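Pyridoxamine 5'-phosphate oxidase-related, FMN-binding protein (Mycobacterium smegmatis, PDB 6ECI) binds flavin-adenine dinucleotide and, as an FAD-sequestering member of the flavin/deazaflavin-dependent oxidoreductase family, probably protects mycobacteria against hypoxic and oxidative stress. Local coordinates at residues T5-L16 with P119-F127. Numbering follows the deposited sequence.
With FAD (flavin-adenine dinucleotide), chain C.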
loop_
_atom_site.group_PDB
_atom_site.type_symbol
_atom_site.label_atom_id
_atom_site.label_comp_id
_atom_site.label_asym_id
_atom_site.label_seq_id
_atom_site.Cartn_x
_atom_site.Cartn_y
_atom_site.Cartn_z
ATOM N N THR B 5 9.688 17.092 3.272
ATOM C CA THR B 5 10.044 17.582 1.944
ATOM C C THR B 5 8.995 17.198 0.904
ATOM O O THR B 5 8.731 16.016 0.682
ATOM C CB THR B 5 11.419 17.042 1.493
ATOM O OG1 THR B 5 12.448 17.574 2.338
ATOM C CG2 THR B 5 11.702 17.425 0.042
ATOM N N ILE B 6 8.398 18.207 0.272
ATOM C CA ILE B 6 7.444 17.978 -0.806
ATOM C C ILE B 6 8.208 17.685 -2.089
ATOM O O ILE B 6 9.219 18.331 -2.390
ATOM C CB ILE B 6 6.514 19.192 -0.978
ATOM C CG1 ILE B 6 6.090 19.752 0.382
ATOM C CG2 ILE B 6 5.294 18.814 -1.806
ATOM C CD1 ILE B 6 5.133 18.865 1.143
ATOM N N LEU B 7 7.731 16.706 -2.851
ATOM C CA LEU B 7 8.391 16.290 -4.080
ATOM C C LEU B 7 7.648 16.826 -5.295
ATOM O O LEU B 7 6.414 16.898 -5.303
ATOM C CB LEU B 7 8.486 14.766 -4.163
ATOM C CG LEU B 7 9.310 14.078 -3.075
ATOM C CD1 LEU B 7 9.305 12.573 -3.280
ATOM C CD2 LEU B 7 10.731 14.619 -3.060
ATOM N N SER B 8 8.408 17.201 -6.318
ATOM C CA SER B 8 7.834 17.652 -7.574
ATOM C C SER B 8 7.312 16.462 -8.374
ATOM O O SER B 8 7.541 15.299 -8.034
ATOM C CB SER B 8 8.869 18.420 -8.392
ATOM O OG SER B 8 9.894 17.551 -8.840
ATOM N N ALA B 9 6.608 16.769 -9.465
ATOM C CA ALA B 9 6.036 15.711 -10.291
ATOM C C ALA B 9 7.121 14.902 -10.991
ATOM O O ALA B 9 6.991 13.681 -11.140
ATOM C CB ALA B 9 5.068 16.305 -11.311
ATOM N N THR B 10 8.199 15.562 -11.426
ATOM C CA THR B 10 9.243 14.854 -12.159
ATOM C C THR B 10 10.009 13.893 -11.258
ATOM O O THR B 10 10.507 12.866 -11.733
ATOM C CB THR B 10 10.200 15.849 -12.823
ATOM O OG1 THR B 10 11.205 15.136 -13.556
ATOM C CG2 THR B 10 10.871 16.740 -11.789
ATOM N N GLU B 11 10.110 14.200 -9.962
ATOM C CA GLU B 11 10.744 13.265 -9.039
ATOM C C GLU B 11 9.833 12.078 -8.757
ATOM O O GLU B 11 10.298 10.934 -8.690
ATOM C CB GLU B 11 11.121 13.980 -7.740
ATOM C CG GLU B 11 11.974 15.225 -7.940
ATOM C CD GLU B 11 12.016 16.121 -6.713
ATOM O OE1 GLU B 11 12.941 15.970 -5.892
ATOM O OE2 GLU B 11 11.122 16.981 -6.567
ATOM N N CYS B 12 8.529 12.328 -8.608
ATOM C CA CYS B 12 7.591 11.259 -8.280
ATOM C C CYS B 12 7.532 10.213 -9.389
ATOM O O CYS B 12 7.639 9.009 -9.127
ATOM C CB CYS B 12 6.200 11.839 -8.024
ATOM S SG CYS B 12 6.074 12.959 -6.612
ATOM N N TRP B 13 7.355 10.656 -10.637
ATOM C CA TRP B 13 7.205 9.711 -11.739
ATOM C C TRP B 13 8.458 8.869 -11.934
ATOM O O TRP B 13 8.365 7.708 -12.351
ATOM C CB TRP B 13 6.854 10.454 -13.029
ATOM C CG TRP B 13 5.448 10.963 -13.055
ATOM C CD1 TRP B 13 5.046 12.266 -13.001
ATOM C CD2 TRP B 13 4.255 10.177 -13.130
ATOM N NE1 TRP B 13 3.675 12.339 -13.039
ATOM C CE2 TRP B 13 3.166 11.070 -13.118
ATOM C CE3 TRP B 13 4.003 8.805 -13.204
ATOM C CZ2 TRP B 13 1.843 10.635 -13.181
ATOM C CZ3 TRP B 13 2.691 8.374 -13.267
ATOM C CH2 TRP B 13 1.626 9.287 -13.255
ATOM N N ASP B 14 9.635 9.425 -11.635
ATOM C CA ASP B 14 10.858 8.635 -11.718
ATOM C C ASP B 14 11.032 7.744 -10.495
ATOM O O ASP B 14 11.418 6.578 -10.628
ATOM C CB ASP B 14 12.070 9.548 -11.893
ATOM C CG ASP B 14 12.320 9.907 -13.343
ATOM O OD1 ASP B 14 11.947 9.102 -14.222
ATOM O OD2 ASP B 14 12.889 10.988 -13.602
ATOM N N LEU B 15 10.750 8.271 -9.299
ATOM C CA LEU B 15 10.825 7.449 -8.096
ATOM C C LEU B 15 9.931 6.221 -8.211
ATOM O O LEU B 15 10.281 5.142 -7.722
ATOM C CB LEU B 15 10.446 8.275 -6.867
ATOM C CG LEU B 15 11.531 9.200 -6.313
ATOM C CD1 LEU B 15 11.017 9.957 -5.108
ATOM C CD2 LEU B 15 12.778 8.412 -5.963
ATOM N N LEU B 16 8.777 6.364 -8.868
ATOM C CA LEU B 16 7.908 5.214 -9.099
ATOM C C LEU B 16 8.589 4.156 -9.957
ATOM O O LEU B 16 8.328 2.960 -9.789
ATOM C CB LEU B 16 6.602 5.665 -9.752
ATOM C CG LEU B 16 5.602 6.365 -8.835
ATOM C CD1 LEU B 16 4.310 6.665 -9.580
ATOM C CD2 LEU B 16 5.334 5.501 -7.616
ATOM N N PRO B 119 -3.556 9.634 -14.335
ATOM C CA PRO B 119 -3.467 10.465 -13.133
ATOM C C PRO B 119 -4.269 11.749 -13.255
ATOM O O PRO B 119 -4.261 12.420 -14.289
ATOM C CB PRO B 119 -1.967 10.758 -13.018
ATOM C CG PRO B 119 -1.491 10.723 -14.421
ATOM C CD PRO B 119 -2.318 9.678 -15.130
ATOM N N THR B 120 -4.975 12.074 -12.175
ATOM C CA THR B 120 -5.561 13.390 -11.978
ATOM C C THR B 120 -4.741 14.243 -11.018
ATOM O O THR B 120 -4.885 15.471 -11.015
ATOM C CB THR B 120 -7.008 13.241 -11.474
ATOM O OG1 THR B 120 -7.897 13.938 -12.355
ATOM C CG2 THR B 120 -7.179 13.761 -10.039
ATOM N N GLN B 121 -3.859 13.614 -10.243
ATOM C CA GLN B 121 -2.994 14.289 -9.288
ATOM C C GLN B 121 -1.914 13.306 -8.855
ATOM O O GLN B 121 -2.199 12.123 -8.654
ATOM C CB GLN B 121 -3.792 14.785 -8.077
ATOM C CG GLN B 121 -2.962 15.419 -6.974
ATOM C CD GLN B 121 -3.794 15.758 -5.748
ATOM O OE1 GLN B 121 -4.494 14.902 -5.203
ATOM N NE2 GLN B 121 -3.724 17.012 -5.311
ATOM N N ILE B 122 -0.682 13.791 -8.733
ATOM C CA ILE B 122 0.413 12.998 -8.187
ATOM C C ILE B 122 1.146 13.844 -7.157
ATOM O O ILE B 122 1.416 15.026 -7.395
ATOM C CB ILE B 122 1.380 12.495 -9.279
ATOM C CG1 ILE B 122 2.453 11.590 -8.666
ATOM C CG2 ILE B 122 2.018 13.652 -10.040
ATOM C CD1 ILE B 122 3.204 10.747 -9.679
ATOM N N THR B 123 1.433 13.249 -6.000
ATOM C CA THR B 123 2.164 13.921 -4.933
ATOM C C THR B 123 3.192 12.956 -4.366
ATOM O O THR B 123 3.083 11.739 -4.525
ATOM C CB THR B 123 1.236 14.417 -3.815
ATOM O OG1 THR B 123 0.463 13.321 -3.312
ATOM C CG2 THR B 123 0.297 15.499 -4.330
ATOM N N GLY B 124 4.192 13.513 -3.699
ATOM C CA GLY B 124 5.270 12.707 -3.152
ATOM C C GLY B 124 5.918 13.384 -1.969
ATOM O O GLY B 124 6.021 14.614 -1.909
ATOM N N ARG B 125 6.368 12.569 -1.019
ATOM C CA ARG B 125 6.986 13.065 0.200
ATOM C C ARG B 125 8.289 12.330 0.458
ATOM O O ARG B 125 8.446 11.161 0.102
ATOM C CB ARG B 125 6.070 12.893 1.418
ATOM C CG ARG B 125 4.778 13.677 1.352
ATOM C CD ARG B 125 4.990 15.152 1.608
ATOM N NE ARG B 125 3.715 15.856 1.641
ATOM C CZ ARG B 125 2.988 16.022 2.740
ATOM N NH1 ARG B 125 3.419 15.535 3.895
ATOM N NH2 ARG B 125 1.833 16.672 2.683
ATOM N N ARG B 126 9.222 13.036 1.082
ATOM C CA ARG B 126 10.425 12.441 1.637
ATOM C C ARG B 126 10.314 12.487 3.155
ATOM O O ARG B 126 9.846 13.482 3.717
ATOM C CB ARG B 126 11.674 13.181 1.151
ATOM C CG ARG B 126 12.987 12.553 1.576
ATOM C CD ARG B 126 14.156 13.201 0.853
ATOM N NE ARG B 126 14.362 14.583 1.279
ATOM C CZ ARG B 126 14.872 15.538 0.506
ATOM N NH1 ARG B 126 15.238 15.264 -0.741
ATOM N NH2 ARG B 126 15.020 16.768 0.980
ATOM N N PHE B 127 10.713 11.403 3.816
ATOM C CA PHE B 127 10.585 11.266 5.262
ATOM C C PHE B 127 11.915 10.798 5.838
ATOM O O PHE B 127 12.655 10.060 5.185
ATOM C CB PHE B 127 9.464 10.284 5.611
ATOM C CG PHE B 127 8.918 10.449 6.993
ATOM C CD1 PHE B 127 7.988 11.430 7.267
ATOM C CD2 PHE B 127 9.315 9.605 8.015
ATOM C CE1 PHE B 127 7.474 11.581 8.538
ATOM C CE2 PHE B 127 8.804 9.749 9.289
ATOM C CZ PHE B 127 7.882 10.739 9.551
HETATM P PA FAD C . -1.131 16.913 4.549
HETATM O O1A FAD C . -0.067 17.922 4.319
HETATM O O2A FAD C . -2.398 17.436 5.227
HETATM O O5B FAD C . -1.522 16.180 3.209
HETATM C C5B FAD C . -1.894 16.921 2.028
HETATM C C4B FAD C . -1.849 15.994 0.840
HETATM O O4B FAD C . -0.486 15.588 0.604
HETATM C C3B FAD C . -2.617 14.690 1.003
HETATM O O3B FAD C . -3.992 14.849 0.670
HETATM C C2B FAD C . -1.901 13.760 0.021
HETATM O O2B FAD C . -2.437 13.841 -1.294
HETATM C C1B FAD C . -0.457 14.277 0.067
HETATM N N9A FAD C . 0.434 13.461 0.882
HETATM C C8A FAD C . 0.577 13.488 2.245
HETATM N N7A FAD C . 1.450 12.629 2.712
HETATM C C5A FAD C . 1.915 11.983 1.567
HETATM C C6A FAD C . 2.859 10.960 1.380
HETATM N N6A FAD C . 3.540 10.377 2.368
HETATM N N1A FAD C . 3.090 10.553 0.109
HETATM C C2A FAD C . 2.419 11.135 -0.886
HETATM N N3A FAD C . 1.502 12.102 -0.825
HETATM C C4A FAD C . 1.295 12.490 0.444
HETATM N N1 FAD C . 4.260 9.580 9.382
HETATM C C2 FAD C . 4.162 9.159 10.675
HETATM O O2 FAD C . 3.419 9.722 11.485
HETATM N N3 FAD C . 4.908 8.075 11.101
HETATM C C4 FAD C . 5.781 7.335 10.330
HETATM O O4 FAD C . 6.393 6.387 10.821
HETATM C C4X FAD C . 5.878 7.793 8.957
HETATM N N5 FAD C . 6.682 7.153 8.153
HETATM C C5X FAD C . 6.772 7.593 6.841
HETATM C C6 FAD C . 7.628 6.923 5.968
HETATM C C7 FAD C . 7.755 7.325 4.642
HETATM C C7M FAD C . 8.687 6.576 3.727
HETATM C C8 FAD C . 7.010 8.420 4.175
HETATM C C8M FAD C . 7.127 8.882 2.748
HETATM C C9 FAD C . 6.155 9.092 5.044
HETATM C C9A FAD C . 6.034 8.687 6.368
HETATM N N10 FAD C . 5.182 9.350 7.276
HETATM C C10 FAD C . 5.076 8.925 8.577
HETATM C "C1'" FAD C . 4.365 10.491 6.844
HETATM C "C2'" FAD C . 2.927 10.094 6.526
HETATM O "O2'" FAD C . 2.910 8.985 5.629
HETATM C "C3'" FAD C . 2.203 11.276 5.881
HETATM O "O3'" FAD C . 3.072 11.892 4.939
HETATM C "C4'" FAD C . 1.723 12.332 6.876
HETATM O "O4'" FAD C . 1.009 11.698 7.938
HETATM C "C5'" FAD C . 0.861 13.387 6.219
HETATM O "O5'" FAD C . 0.542 14.405 7.189
HETATM P P FAD C . 0.286 15.895 6.751
HETATM O O1P FAD C . 1.622 16.534 6.362
HETATM O O2P FAD C . -0.505 16.615 7.775
HETATM O O3P FAD C . -0.568 15.723 5.430
HETATM O O HOH W 1 3.906 16.378 -3.669
#
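Ile122 reaches from strand 121-127 toward helix 9-16 and lays its CD1 over the face of the Trp13 indole, a CH-pi contact 3.6 Å from the centroid of the five-membered ring. With CG1 anti to the backbone N (chi1 -176°), the same methyl also meets Cys12 CB at 3.6 Å. Pro119 closes on the benzene edge of the indole, its CG 3.6 Å from Trp13 CZ2. Further along the strand, where Gly124 has no side chain, Cys12 SG lies 3.5 Å from Gly124 N.

Ahead of the helix, residues 5-7 run antiparallel to the strand. Arg126 N donates to Thr5 O (3.0 Å) in the carbonyl plane, whereas Leu7 N meets Gly124 O (2.9 Å) from above the Gly124 carbonyl plane; together they flank a single bridge, the non-hydrogen-bonded pair Ile6 and Arg125. A water takes over, accepting from Gly124 N and donating to Leu7 O, where the chain leaves for the helix. Ser8 takes the N-cap position, and Glu11 OE2 accepts from both its N and OG.

Ile6 CD1 covers one face of the Arg125 guanidinium, 3.4 Å from NE, while the FAD adenine lies against the opposite face. Bent at chi2 (-75°), Arg125 sends NH1 and NH2 to separate phosphates of FAD, and Thr123 OG1 donates to adenine N3A. On its far edge the strand pairs with strand 77-88, whose Ser79 also binds FAD. Helix 9-16 packs across one side of the antiparallel sheet of the split beta-barrel fold of pyridoxamine 5'-phosphate oxidase-like flavoproteins, with the strand's other side lining the FAD pocket shared with the second subunit.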